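Local coordinates for protein (glyceraldehyde 3-phosphate dehydrogenase) (Sulfolobus solfataricus, PDB 1B7G), which oxidises and phosphorylates D-glyceraldehyde 3-phosphate to 1,3-bisphosphoglycerate in glycolysis, using NADP in marked preference to NAD, at residues Asp73-Ser78 / Pro95-Leu100; Phe119-Asn124 / Val305-Asp310; Lys153-Glu158 / Asp229-Lys234. The protein carries 1 engineered substitution. All coordinates share one frame; numbering follows the deposited sequence.

Contact 1: Asp73-Ser78 / Pro95-Leu100. Unlike the reference sequence in segment 73-78: D73 (reference Tyr).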
ATOM      1  N   ASP A  73     -23.633 -21.811 -11.727  1.00 38.68           N
ATOM      2  CA  ASP A  73     -23.859 -21.058 -12.952  1.00 35.42           C
ATOM      3  C   ASP A  73     -22.525 -20.562 -13.509  1.00 39.01           C
ATOM      4  O   ASP A  73     -22.228 -20.816 -14.689  1.00 36.76           O
ATOM      5  CB  ASP A  73     -24.768 -19.853 -12.709  1.00 39.05           C
ATOM      6  CG  ASP A  73     -26.224 -20.303 -12.525  1.00 32.32           C
ATOM      7  OD1 ASP A  73     -26.570 -21.371 -13.045  1.00 36.14           O
ATOM      8  OD2 ASP A  73     -26.947 -19.594 -11.823  1.00 37.65           O
ATOM      9  N   LEU A  74     -21.769 -19.902 -12.626  1.00 36.83           N
ATOM     10  CA  LEU A  74     -20.473 -19.317 -12.973  1.00 34.11           C
ATOM     11  C   LEU A  74     -19.575 -20.404 -13.530  1.00 29.21           C
ATOM     12  O   LEU A  74     -18.960 -20.255 -14.576  1.00 34.36           O
ATOM     13  CB  LEU A  74     -19.809 -18.638 -11.758  1.00 39.64           C
ATOM     14  CG  LEU A  74     -18.339 -18.236 -11.910  1.00 39.57           C
ATOM     15  CD1 LEU A  74     -18.144 -17.193 -13.006  1.00 38.05           C
ATOM     16  CD2 LEU A  74     -17.742 -17.683 -10.609  1.00 33.76           C
ATOM     17  N   ILE A  75     -19.611 -21.562 -12.852  1.00 34.18           N
ATOM     18  CA  ILE A  75     -18.841 -22.715 -13.265  1.00 37.99           C
ATOM     19  C   ILE A  75     -19.236 -23.187 -14.649  1.00 38.49           C
ATOM     20  O   ILE A  75     -18.383 -23.349 -15.532  1.00 34.51           O
ATOM     21  CB  ILE A  75     -18.943 -23.862 -12.216  1.00 30.16           C
ATOM     22  CG1 ILE A  75     -18.304 -23.392 -10.909  1.00 35.50           C
ATOM     23  CG2 ILE A  75     -18.178 -25.066 -12.765  1.00 36.96           C
ATOM     24  CD1 ILE A  75     -18.724 -24.139  -9.665  1.00 39.75           C
ATOM     25  N   LYS A  76     -20.546 -23.370 -14.864  1.00 41.41           N
ATOM     26  CA  LYS A  76     -21.081 -23.804 -16.148  1.00 41.44           C
ATOM     27  C   LYS A  76     -20.704 -22.866 -17.287  1.00 38.63           C
ATOM     28  O   LYS A  76     -20.301 -23.309 -18.381  1.00 38.59           O
ATOM     29  CB  LYS A  76     -22.609 -23.979 -16.070  1.00 47.79           C
ATOM     30  CG  LYS A  76     -23.112 -25.248 -15.433  1.00 46.31           C
ATOM     31  CD  LYS A  76     -24.593 -25.304 -15.100  1.00 57.05           C
ATOM     32  CE  LYS A  76     -24.905 -25.031 -13.647  1.00 58.12           C
ATOM     33  NZ  LYS A  76     -26.344 -25.163 -13.287  1.00 67.16           N
ATOM     34  N   THR A  77     -20.737 -21.569 -17.046  1.00 32.61           N
ATOM     35  CA  THR A  77     -20.370 -20.561 -18.038  1.00 33.41           C
ATOM     36  C   THR A  77     -18.904 -20.478 -18.369  1.00 42.62           C
ATOM     37  O   THR A  77     -18.514 -20.021 -19.469  1.00 38.56           O
ATOM     38  CB  THR A  77     -20.812 -19.167 -17.510  1.00 44.73           C
ATOM     39  OG1 THR A  77     -22.181 -19.248 -17.142  1.00 45.92           O
ATOM     40  CG2 THR A  77     -20.619 -18.067 -18.533  1.00 52.73           C
ATOM     41  N   SER A  78     -18.001 -20.883 -17.460  1.00 36.67           N
ATOM     42  CA  SER A  78     -16.579 -20.744 -17.806  1.00 33.60           C
ATOM     43  C   SER A  78     -16.113 -21.941 -18.599  1.00 33.08           C
ATOM     44  O   SER A  78     -16.813 -22.965 -18.708  1.00 35.95           O
ATOM     45  CB  SER A  78     -15.796 -20.630 -16.470  1.00 29.66           C
ATOM     46  OG  SER A  78     -15.972 -21.849 -15.750  1.00 30.61           O
ATOM     47  N   PRO A  95     -15.511 -32.082  -6.566  1.00 42.28           N
ATOM     48  CA  PRO A  95     -16.570 -32.900  -7.145  1.00 43.03           C
ATOM     49  C   PRO A  95     -17.539 -32.098  -8.007  1.00 45.13           C
ATOM     50  O   PRO A  95     -18.003 -32.598  -9.045  1.00 48.07           O
ATOM     51  CB  PRO A  95     -17.266 -33.526  -5.953  1.00 41.04           C
ATOM     52  CG  PRO A  95     -16.867 -32.723  -4.764  1.00 41.67           C
ATOM     53  CD  PRO A  95     -15.506 -32.158  -5.074  1.00 42.92           C
ATOM     54  N   ILE A  96     -17.856 -30.861  -7.654  1.00 42.82           N
ATOM     55  CA  ILE A  96     -18.728 -30.014  -8.481  1.00 46.87           C
ATOM     56  C   ILE A  96     -18.111 -29.683  -9.821  1.00 47.21           C
ATOM     57  O   ILE A  96     -18.713 -29.886 -10.893  1.00 42.32           O
ATOM     58  CB  ILE A  96     -19.128 -28.763  -7.683  1.00 50.22           C
ATOM     59  CG1 ILE A  96     -19.932 -29.207  -6.455  1.00 49.42           C
ATOM     60  CG2 ILE A  96     -19.940 -27.794  -8.520  1.00 37.59           C
ATOM     61  CD1 ILE A  96     -20.007 -28.231  -5.324  1.00 65.23           C
ATOM     62  N   TYR A  97     -16.830 -29.289  -9.864  1.00 43.89           N
ATOM     63  CA  TYR A  97     -16.175 -29.060 -11.154  1.00 44.41           C
ATOM     64  C   TYR A  97     -16.148 -30.338 -12.002  1.00 41.32           C
ATOM     65  O   TYR A  97     -16.215 -30.303 -13.234  1.00 40.07           O
ATOM     66  CB  TYR A  97     -14.765 -28.524 -10.996  1.00 41.88           C
ATOM     67  CG  TYR A  97     -14.564 -27.343 -10.080  1.00 39.41           C
ATOM     68  CD1 TYR A  97     -15.460 -26.291 -10.013  1.00 39.12           C
ATOM     69  CD2 TYR A  97     -13.420 -27.283  -9.283  1.00 35.91           C
ATOM     70  CE1 TYR A  97     -15.250 -25.205  -9.181  1.00 38.90           C
ATOM     71  CE2 TYR A  97     -13.190 -26.191  -8.456  1.00 36.37           C
ATOM     72  CZ  TYR A  97     -14.101 -25.161  -8.397  1.00 38.62           C
ATOM     73  OH  TYR A  97     -13.904 -24.101  -7.549  1.00 29.82           O
ATOM     74  N   LEU A  98     -15.986 -31.503 -11.371  1.00 42.48           N
ATOM     75  CA  LEU A  98     -15.945 -32.746 -12.129  1.00 43.48           C
ATOM     76  C   LEU A  98     -17.300 -33.077 -12.769  1.00 43.32           C
ATOM     77  O   LEU A  98     -17.361 -33.555 -13.915  1.00 40.42           O
ATOM     78  CB  LEU A  98     -15.570 -33.929 -11.231  1.00 45.84           C
ATOM     79  CG  LEU A  98     -14.074 -34.147 -11.019  1.00 49.65           C
ATOM     80  CD1 LEU A  98     -13.855 -35.047  -9.808  1.00 47.15           C
ATOM     81  CD2 LEU A  98     -13.441 -34.695 -12.279  1.00 52.05           C
ATOM     82  N   GLN A  99     -18.346 -32.903 -11.979  1.00 39.13           N
ATOM     83  CA  GLN A  99     -19.703 -33.231 -12.442  1.00 49.08           C
ATOM     84  C   GLN A  99     -20.172 -32.226 -13.488  1.00 48.34           C
ATOM     85  O   GLN A  99     -20.877 -32.564 -14.439  1.00 47.14           O
ATOM     86  CB  GLN A  99     -20.689 -33.296 -11.276  1.00 46.66           C
ATOM     87  CG  GLN A  99     -21.090 -31.937 -10.736  1.00 70.01           C
ATOM     88  CD  GLN A  99     -22.408 -31.955  -9.990  1.00 78.63           C
ATOM     89  OE1 GLN A  99     -22.446 -32.213  -8.781  1.00 83.53           O
ATOM     90  NE2 GLN A  99     -23.495 -31.673 -10.709  1.00 79.33           N
ATOM     91  N   LEU A 100     -19.689 -30.992 -13.365  1.00 45.00           N
ATOM     92  CA  LEU A 100     -19.994 -29.943 -14.323  1.00 44.50           C
ATOM     93  C   LEU A 100     -18.935 -29.890 -15.410  1.00 42.86           C
ATOM     94  O   LEU A 100     -18.942 -29.009 -16.264  1.00 43.58           O
ATOM     95  CB  LEU A 100     -20.200 -28.599 -13.646  1.00 35.59           C
ATOM     96  CG  LEU A 100     -21.324 -28.534 -12.603  1.00 42.05           C
ATOM     97  CD1 LEU A 100     -21.329 -27.193 -11.898  1.00 43.15           C
ATOM     98  CD2 LEU A 100     -22.663 -28.788 -13.302  1.00 46.44           C
TER
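I75 carries most of this contact between the last turns of helices 71-77 and 89-99. Its CB faces the other helix and lies 4.1 Å from CD1 of L100. From there the side chain forks. CG2, anti to the backbone N, takes the branch toward L100 and meets its CD1 at 3.9 Å, the two side chains crossing at about a right angle. CG1, beside the backbone N (chi1 -64°), comes in the plane of the Y97 ring at its edge, 3.9 Å from Y97 CE1. The chain then extends so that the terminal CD1 stays at that ring edge, 3.7 Å from Y97 CE1, while touching CG2 of I96 at 4.0 Å. Both helices flank the parallel sheet of the Rossmann-type nucleotide-binding domain, and I75 and Y97 also rest on V81 of the intervening strand 80-83. A beta-branched isoleucine suits the spot because its two arms serve two neighbours at once. Tyrosine offers I75 a hydrocarbon edge while its OH, at the far end of the ring, is hydrogen-bonded to D83 and N7. Toward solvent, the aliphatic part of K76 extends the apolar patch, its CG lying 4.2 Å from CD2 of L100.

Contact 2: Phe119-Asn124 / Val305-Asp310; sequences FSALCN and VPENID
Helix 304-315, which follows the last strand of the catalytic domain's mixed sheet, packs here on the turn that leads from strand 118-119 of the parallel Rossmann-type sheet into helix 121-128. E307 has the most surface buried. Its chain is bent at chi2 (-58°), which brings the carboxylate back to the turn at A121. There OE1 offers its syn lone pair to the backbone N of A121, 2.8 Å away, in a nearly straight bond (166° at the hydrogen). The other oxygen, E307 OE2, takes a hydrogen bond at 2.9 Å from a water that also accepts from L122 N and is hydrogen-bonded to S120 OG at 2.7 Å. A glutamate therefore suits this buried place: it receives A121 N directly and L122 N through the water, and the salt bridges from R146 and R245 to OE2 would probably favour its charged form.

F119 adds an aromatic ring. With CG anti to the backbone N, it reaches the helix, where CE1 lies 3.4 Å from the carbonyl O of E307, while CZ meets the apolar CB of D310 at the ring edge. The ring and the E307 carboxylate are turned 52° apart. A121 is small enough for its CB to touch one carboxylate oxygen of each acid, and D310, whose OD2 forms a salt bridge with R245, brings that same oxygen to 3.4 Å from the methyl CB of A121.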
ATOM      1  N   PHE A 119       2.080 -27.458  -9.544  1.00 29.77           N
ATOM      2  CA  PHE A 119       2.710 -26.654 -10.571  1.00 28.18           C
ATOM      3  C   PHE A 119       3.469 -25.448 -10.074  1.00 26.22           C
ATOM      4  O   PHE A 119       3.059 -24.731  -9.176  1.00 24.77           O
ATOM      5  CB  PHE A 119       1.492 -26.086 -11.407  1.00 26.95           C
ATOM      6  CG  PHE A 119       1.774 -25.087 -12.481  1.00 30.94           C
ATOM      7  CD1 PHE A 119       1.895 -23.741 -12.250  1.00 24.24           C
ATOM      8  CD2 PHE A 119       1.805 -25.508 -13.815  1.00 29.32           C
ATOM      9  CE1 PHE A 119       2.109 -22.828 -13.254  1.00 25.84           C
ATOM     10  CE2 PHE A 119       2.049 -24.608 -14.851  1.00 32.33           C
ATOM     11  CZ  PHE A 119       2.183 -23.254 -14.585  1.00 27.24           C
ATOM     12  N   SER A 120       4.482 -25.066 -10.798  1.00 22.03           N
ATOM     13  CA  SER A 120       5.185 -23.827 -10.741  1.00 26.39           C
ATOM     14  C   SER A 120       5.741 -23.585 -12.145  1.00 25.25           C
ATOM     15  O   SER A 120       6.513 -24.451 -12.551  1.00 24.99           O
ATOM     16  CB  SER A 120       6.307 -23.800  -9.689  1.00 23.06           C
ATOM     17  OG  SER A 120       6.593 -22.428  -9.354  1.00 31.79           O
ATOM     18  N   ALA A 121       5.430 -22.486 -12.804  1.00 26.10           N
ATOM     19  CA  ALA A 121       5.761 -22.270 -14.200  1.00 31.09           C
ATOM     20  C   ALA A 121       7.222 -22.331 -14.551  1.00 27.19           C
ATOM     21  O   ALA A 121       7.580 -22.823 -15.619  1.00 26.09           O
ATOM     22  CB  ALA A 121       5.171 -20.961 -14.763  1.00 22.81           C
ATOM     23  N   LEU A 122       8.135 -21.872 -13.717  1.00 25.18           N
ATOM     24  CA  LEU A 122       9.551 -21.969 -13.970  1.00 22.26           C
ATOM     25  C   LEU A 122      10.041 -23.414 -13.845  1.00 22.25           C
ATOM     26  O   LEU A 122      11.236 -23.601 -14.094  1.00 27.82           O
ATOM     27  CB  LEU A 122      10.355 -21.067 -13.035  1.00 24.57           C
ATOM     28  CG  LEU A 122      10.598 -19.633 -13.496  1.00 23.04           C
ATOM     29  CD1 LEU A 122       9.282 -18.881 -13.635  1.00 26.19           C
ATOM     30  CD2 LEU A 122      11.525 -18.881 -12.550  1.00 25.02           C
ATOM     31  N   CYS A 123       9.245 -24.384 -13.413  1.00 25.54           N
ATOM     32  CA  CYS A 123       9.762 -25.719 -13.275  1.00 27.26           C
ATOM     33  C   CYS A 123       9.076 -26.808 -14.110  1.00 25.01           C
ATOM     34  O   CYS A 123       9.830 -27.635 -14.609  1.00 24.29           O
ATOM     35  CB  CYS A 123       9.726 -26.267 -11.814  1.00 23.01           C
ATOM     36  SG  CYS A 123      10.559 -25.176 -10.632  1.00 27.37           S
ATOM     37  N   ASN A 124       7.758 -26.906 -14.158  1.00 22.92           N
ATOM     38  CA  ASN A 124       7.146 -28.058 -14.809  1.00 25.81           C
ATOM     39  C   ASN A 124       5.883 -27.747 -15.584  1.00 26.01           C
ATOM     40  O   ASN A 124       4.918 -28.532 -15.597  1.00 26.98           O
ATOM     41  CB  ASN A 124       6.873 -29.138 -13.724  1.00 22.24           C
ATOM     42  CG  ASN A 124       5.756 -28.707 -12.797  1.00 30.15           C
ATOM     43  OD1 ASN A 124       5.513 -27.497 -12.667  1.00 27.93           O
ATOM     44  ND2 ASN A 124       5.032 -29.662 -12.228  1.00 26.64           N
ATOM     45  N   VAL A 305       0.052 -15.066  -8.300  1.00 23.38           N
ATOM     46  CA  VAL A 305      -0.794 -14.525  -9.378  1.00 25.29           C
ATOM     47  C   VAL A 305      -0.330 -14.892 -10.762  1.00 22.46           C
ATOM     48  O   VAL A 305      -1.111 -15.572 -11.458  1.00 28.52           O
ATOM     49  CB  VAL A 305      -0.989 -13.011  -9.152  1.00 26.24           C
ATOM     50  CG1 VAL A 305      -1.768 -12.334 -10.274  1.00 25.50           C
ATOM     51  CG2 VAL A 305      -1.767 -12.880  -7.826  1.00 19.09           C
ATOM     52  N   PRO A 306       0.883 -14.603 -11.214  1.00 22.99           N
ATOM     53  CA  PRO A 306       1.373 -14.994 -12.511  1.00 26.44           C
ATOM     54  C   PRO A 306       1.375 -16.498 -12.702  1.00 30.71           C
ATOM     55  O   PRO A 306       1.009 -16.990 -13.800  1.00 24.75           O
ATOM     56  CB  PRO A 306       2.727 -14.340 -12.671  1.00 19.99           C
ATOM     57  CG  PRO A 306       3.178 -14.106 -11.253  1.00 28.98           C
ATOM     58  CD  PRO A 306       1.935 -13.895 -10.429  1.00 25.67           C
ATOM     59  N   GLU A 307       1.633 -17.297 -11.665  1.00 27.10           N
ATOM     60  CA  GLU A 307       1.589 -18.730 -11.705  1.00 27.34           C
ATOM     61  C   GLU A 307       0.201 -19.256 -12.066  1.00 24.87           C
ATOM     62  O   GLU A 307       0.065 -20.187 -12.862  1.00 24.63           O
ATOM     63  CB  GLU A 307       2.013 -19.367 -10.339  1.00 26.67           C
ATOM     64  CG  GLU A 307       3.385 -18.894  -9.870  1.00 28.45           C
ATOM     65  CD  GLU A 307       4.505 -19.179 -10.842  1.00 26.51           C
ATOM     66  OE1 GLU A 307       4.370 -20.183 -11.571  1.00 23.44           O
ATOM     67  OE2 GLU A 307       5.480 -18.394 -10.974  1.00 22.11           O
ATOM     68  N   ASN A 308      -0.849 -18.629 -11.537  1.00 22.22           N
ATOM     69  CA  ASN A 308      -2.208 -19.064 -11.852  1.00 21.51           C
ATOM     70  C   ASN A 308      -2.533 -18.766 -13.332  1.00 27.14           C
ATOM     71  O   ASN A 308      -3.226 -19.571 -13.983  1.00 27.81           O
ATOM     72  CB  ASN A 308      -3.227 -18.406 -10.928  1.00 23.58           C
ATOM     73  CG  ASN A 308      -3.484 -19.134  -9.633  1.00 26.46           C
ATOM     74  OD1 ASN A 308      -4.328 -20.028  -9.564  1.00 26.98           O
ATOM     75  ND2 ASN A 308      -2.755 -18.768  -8.586  1.00 27.05           N
ATOM     76  N   ILE A 309      -2.004 -17.654 -13.852  1.00 20.33           N
ATOM     77  CA  ILE A 309      -2.229 -17.352 -15.273  1.00 27.08           C
ATOM     78  C   ILE A 309      -1.574 -18.394 -16.168  1.00 30.04           C
ATOM     79  O   ILE A 309      -2.206 -18.978 -17.083  1.00 24.66           O
ATOM     80  CB  ILE A 309      -1.776 -15.934 -15.627  1.00 30.39           C
ATOM     81  CG1 ILE A 309      -2.514 -14.871 -14.826  1.00 25.32           C
ATOM     82  CG2 ILE A 309      -2.007 -15.701 -17.146  1.00 27.47           C
ATOM     83  CD1 ILE A 309      -4.032 -14.993 -14.819  1.00 22.89           C
ATOM     84  N   ASP A 310      -0.323 -18.776 -15.893  1.00 24.85           N
ATOM     85  CA  ASP A 310       0.327 -19.827 -16.687  1.00 24.11           C
ATOM     86  C   ASP A 310      -0.346 -21.163 -16.556  1.00 26.27           C
ATOM     87  O   ASP A 310      -0.422 -21.948 -17.535  1.00 27.26           O
ATOM     88  CB  ASP A 310       1.809 -19.916 -16.318  1.00 25.19           C
ATOM     89  CG  ASP A 310       2.567 -18.669 -16.685  1.00 34.25           C
ATOM     90  OD1 ASP A 310       2.249 -18.099 -17.762  1.00 30.37           O
ATOM     91  OD2 ASP A 310       3.478 -18.245 -15.937  1.00 28.34           O
TER
HETATM   92  O   HOH W   1       7.533 -20.444 -10.874  1.00 24.34           O

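Contact 3: Lys153-Glu158 / Asp229-Lys234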
ATOM      1  N   LYS A 153      20.145 -24.504 -13.115  1.00 34.89           N
ATOM      2  CA  LYS A 153      20.781 -24.251 -14.392  1.00 36.92           C
ATOM      3  C   LYS A 153      22.289 -24.064 -14.271  1.00 40.06           C
ATOM      4  O   LYS A 153      23.038 -24.221 -15.254  1.00 41.03           O
ATOM      5  CB  LYS A 153      20.178 -23.003 -15.024  1.00 30.40           C
ATOM      6  CG  LYS A 153      18.711 -23.131 -15.394  1.00 30.00           C
ATOM      7  CD  LYS A 153      18.226 -21.872 -16.140  1.00 38.63           C
ATOM      8  CE  LYS A 153      16.705 -21.860 -16.206  1.00 44.19           C
ATOM      9  NZ  LYS A 153      16.157 -21.104 -17.360  1.00 62.87           N
ATOM     10  N   VAL A 154      22.778 -23.636 -13.124  1.00 36.61           N
ATOM     11  CA  VAL A 154      24.211 -23.423 -12.936  1.00 34.41           C
ATOM     12  C   VAL A 154      24.860 -24.746 -12.536  1.00 41.40           C
ATOM     13  O   VAL A 154      25.902 -25.093 -13.099  1.00 38.63           O
ATOM     14  CB  VAL A 154      24.503 -22.328 -11.914  1.00 34.74           C
ATOM     15  CG1 VAL A 154      25.991 -22.223 -11.627  1.00 37.02           C
ATOM     16  CG2 VAL A 154      23.947 -21.009 -12.421  1.00 33.34           C
ATOM     17  N   SER A 155      24.180 -25.501 -11.680  1.00 34.69           N
ATOM     18  CA  SER A 155      24.653 -26.806 -11.257  1.00 33.37           C
ATOM     19  C   SER A 155      23.525 -27.523 -10.534  1.00 33.99           C
ATOM     20  O   SER A 155      22.732 -26.896  -9.809  1.00 34.24           O
ATOM     21  CB  SER A 155      25.882 -26.744 -10.355  1.00 33.66           C
ATOM     22  OG  SER A 155      26.114 -28.003  -9.756  1.00 33.29           O
ATOM     23  N   LYS A 156      23.430 -28.827 -10.760  1.00 30.19           N
ATOM     24  CA  LYS A 156      22.308 -29.571 -10.212  1.00 32.00           C
ATOM     25  C   LYS A 156      22.151 -29.358  -8.701  1.00 36.79           C
ATOM     26  O   LYS A 156      23.120 -29.558  -7.963  1.00 32.37           O
ATOM     27  CB  LYS A 156      22.520 -31.067 -10.464  1.00 31.67           C
ATOM     28  CG  LYS A 156      21.223 -31.834 -10.272  1.00 34.57           C
ATOM     29  CD  LYS A 156      21.412 -33.318 -10.507  1.00 51.41           C
ATOM     30  CE  LYS A 156      20.248 -34.102  -9.910  1.00 57.44           C
ATOM     31  NZ  LYS A 156      18.933 -33.568 -10.334  1.00 57.59           N
ATOM     32  N   VAL A 157      20.953 -29.038  -8.246  1.00 30.89           N
ATOM     33  CA  VAL A 157      20.681 -28.876  -6.824  1.00 31.41           C
ATOM     34  C   VAL A 157      20.502 -30.263  -6.222  1.00 29.71           C
ATOM     35  O   VAL A 157      19.602 -31.031  -6.568  1.00 30.04           O
ATOM     36  CB  VAL A 157      19.442 -28.004  -6.547  1.00 30.41           C
ATOM     37  CG1 VAL A 157      19.058 -28.002  -5.084  1.00 26.90           C
ATOM     38  CG2 VAL A 157      19.741 -26.595  -7.078  1.00 25.58           C
ATOM     39  N   GLU A 158      21.414 -30.566  -5.307  1.00 28.30           N
ATOM     40  CA  GLU A 158      21.407 -31.896  -4.702  1.00 32.15           C
ATOM     41  C   GLU A 158      20.735 -31.905  -3.350  1.00 31.87           C
ATOM     42  O   GLU A 158      20.169 -32.919  -2.934  1.00 32.11           O
ATOM     43  CB  GLU A 158      22.890 -32.331  -4.594  1.00 30.24           C
ATOM     44  CG  GLU A 158      23.500 -32.532  -5.970  1.00 45.05           C
ATOM     45  CD  GLU A 158      22.922 -33.741  -6.690  1.00 51.78           C
ATOM     46  OE1 GLU A 158      22.042 -34.428  -6.123  1.00 51.80           O
ATOM     47  OE2 GLU A 158      23.343 -34.008  -7.825  1.00 50.24           O
ATOM     48  N   ASP A 229      28.202 -29.800  -8.262  1.00 36.02           N
ATOM     49  CA  ASP A 229      29.521 -29.334  -8.593  1.00 39.95           C
ATOM     50  C   ASP A 229      29.892 -28.041  -7.881  1.00 43.32           C
ATOM     51  O   ASP A 229      28.998 -27.315  -7.451  1.00 40.63           O
ATOM     52  CB  ASP A 229      29.535 -29.051 -10.136  1.00 48.05           C
ATOM     53  CG  ASP A 229      28.761 -30.148 -10.860  1.00 58.41           C
ATOM     54  OD1 ASP A 229      29.159 -31.326 -10.706  1.00 55.10           O
ATOM     55  OD2 ASP A 229      27.713 -29.824 -11.478  1.00 55.98           O
ATOM     56  N   LYS A 230      31.191 -27.753  -7.817  1.00 39.68           N
ATOM     57  CA  LYS A 230      31.661 -26.503  -7.229  1.00 43.56           C
ATOM     58  C   LYS A 230      31.407 -25.415  -8.260  1.00 46.59           C
ATOM     59  O   LYS A 230      31.531 -25.683  -9.466  1.00 53.09           O
ATOM     60  CB  LYS A 230      33.140 -26.564  -6.859  1.00 50.98           C
ATOM     61  CG  LYS A 230      33.553 -27.801  -6.081  1.00 59.01           C
ATOM     62  CD  LYS A 230      35.042 -27.793  -5.776  1.00 66.77           C
ATOM     63  CE  LYS A 230      35.464 -29.011  -4.978  1.00 68.71           C
ATOM     64  NZ  LYS A 230      35.831 -30.164  -5.848  1.00 83.82           N
ATOM     65  N   VAL A 231      30.929 -24.253  -7.857  1.00 44.80           N
ATOM     66  CA  VAL A 231      30.606 -23.213  -8.821  1.00 42.77           C
ATOM     67  C   VAL A 231      31.232 -21.882  -8.419  1.00 43.15           C
ATOM     68  O   VAL A 231      31.636 -21.708  -7.273  1.00 38.71           O
ATOM     69  CB  VAL A 231      29.091 -22.963  -9.006  1.00 43.70           C
ATOM     70  CG1 VAL A 231      28.334 -24.195  -9.459  1.00 50.83           C
ATOM     71  CG2 VAL A 231      28.461 -22.388  -7.751  1.00 42.51           C
ATOM     72  N   GLU A 232      31.071 -20.917  -9.322  1.00 46.21           N
ATOM     73  CA  GLU A 232      31.530 -19.553  -9.038  1.00 50.84           C
ATOM     74  C   GLU A 232      30.353 -18.660  -8.674  1.00 52.83           C
ATOM     75  O   GLU A 232      29.285 -18.732  -9.298  1.00 51.98           O
ATOM     76  CB  GLU A 232      32.223 -19.011 -10.293  1.00 62.91           C
ATOM     77  CG  GLU A 232      33.609 -19.582 -10.534  1.00 75.65           C
ATOM     78  CD  GLU A 232      34.671 -18.874  -9.714  1.00 86.80           C
ATOM     79  OE1 GLU A 232      34.306 -18.052  -8.841  1.00 92.34           O
ATOM     80  OE2 GLU A 232      35.870 -19.138  -9.944  1.00 93.31           O
ATOM     81  N   LYS A 233      30.534 -17.768  -7.709  1.00 51.67           N
ATOM     82  CA  LYS A 233      29.484 -16.839  -7.322  1.00 52.13           C
ATOM     83  C   LYS A 233      28.932 -16.076  -8.524  1.00 50.08           C
ATOM     84  O   LYS A 233      27.722 -15.957  -8.705  1.00 49.24           O
ATOM     85  CB  LYS A 233      29.998 -15.803  -6.310  1.00 47.51           C
ATOM     86  CG  LYS A 233      28.893 -14.831  -5.879  1.00 42.67           C
ATOM     87  CD  LYS A 233      29.517 -13.582  -5.268  1.00 60.02           C
ATOM     88  CE  LYS A 233      28.880 -13.234  -3.932  1.00 51.56           C
ATOM     89  NZ  LYS A 233      29.927 -13.106  -2.870  1.00 77.35           N
ATOM     90  N   LYS A 234      29.831 -15.561  -9.361  1.00 45.48           N
ATOM     91  CA  LYS A 234      29.469 -14.835 -10.561  1.00 45.49           C
ATOM     92  C   LYS A 234      28.459 -15.603 -11.414  1.00 41.50           C
ATOM     93  O   LYS A 234      27.585 -14.969 -12.018  1.00 39.17           O
ATOM     94  CB  LYS A 234      30.702 -14.479 -11.395  1.00 47.02           C
ATOM     95  CG  LYS A 234      31.512 -15.702 -11.831  1.00 66.31           C
ATOM     96  CD  LYS A 234      32.753 -15.287 -12.612  1.00 72.54           C
ATOM     97  CE  LYS A 234      33.871 -16.310 -12.447  1.00 77.11           C
ATOM     98  NZ  LYS A 234      35.155 -15.820 -13.026  1.00 78.18           N
TER
HETATM   99  O   HOH W   2      24.936 -30.295 -12.781  1.00 48.30           O
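A small surface contact joins two connecting segments at one end of the catalytic domain's mixed sheet: 153-158 runs from helix 139-152 into strand 157-167, while the segment 229-234 links strand 219-227 to helix 233-241. One polar pair and one apolar cluster make it. S155 points its side chain across, with OG anti to the backbone N (chi1 168°), and donates a hydrogen bond to OD2 of D229 at 3.0 Å. The hydroxyl meets that oxygen from above the carboxylate plane, 47° out of it. D229 OD2 also accepts from a water at 3.1 Å, which in turn takes the N-H of K156, so one carboxylate oxygen serves a side chain and, through water, a backbone amide. Aspartate suits this exposed turn because its carboxylate accepts from both the serine and the water.

The same S155 turns its CB to CG1 of V231, 3.6 Å away, and that methyl also touches CG1 of V154 at 3.8 Å, the two valines crossing at about a right angle. An alanine in place of S155 would lose the hydroxyl and its bond to D229, and would probably leave the two segments held less firmly. V154 and V231 both continue onto I236 of helix 233-241, V231 also reaches V287 of strand 278-288, and the E158-T226 backbone pairing joins strand 157-167 to its antiparallel neighbour 219-227, with K156 and K228 carrying it just beyond the strand ends.

The three contacts run across the length of the subunit. Contact 1 belongs to the nucleotide-binding domain and contact 3 to the catalytic domain, on opposite sides of the chain's centre with their own centres 46 Å apart. Contact 2 lies between them, its centre 23 Å from that of contact 1 and 24 Å from that of contact 3; contact 3 is nested in the chain loop that contact 2 closes. Contact 2 alone comes near the active site: the side chain of E307 is about 9 Å from that of C139, the probable nucleophile, and about 9 Å from that of I12, a probable NAD-binding residue. It also includes C123, disulfide-bonded to C149 on helix 139-152, the helix that precedes contact 3.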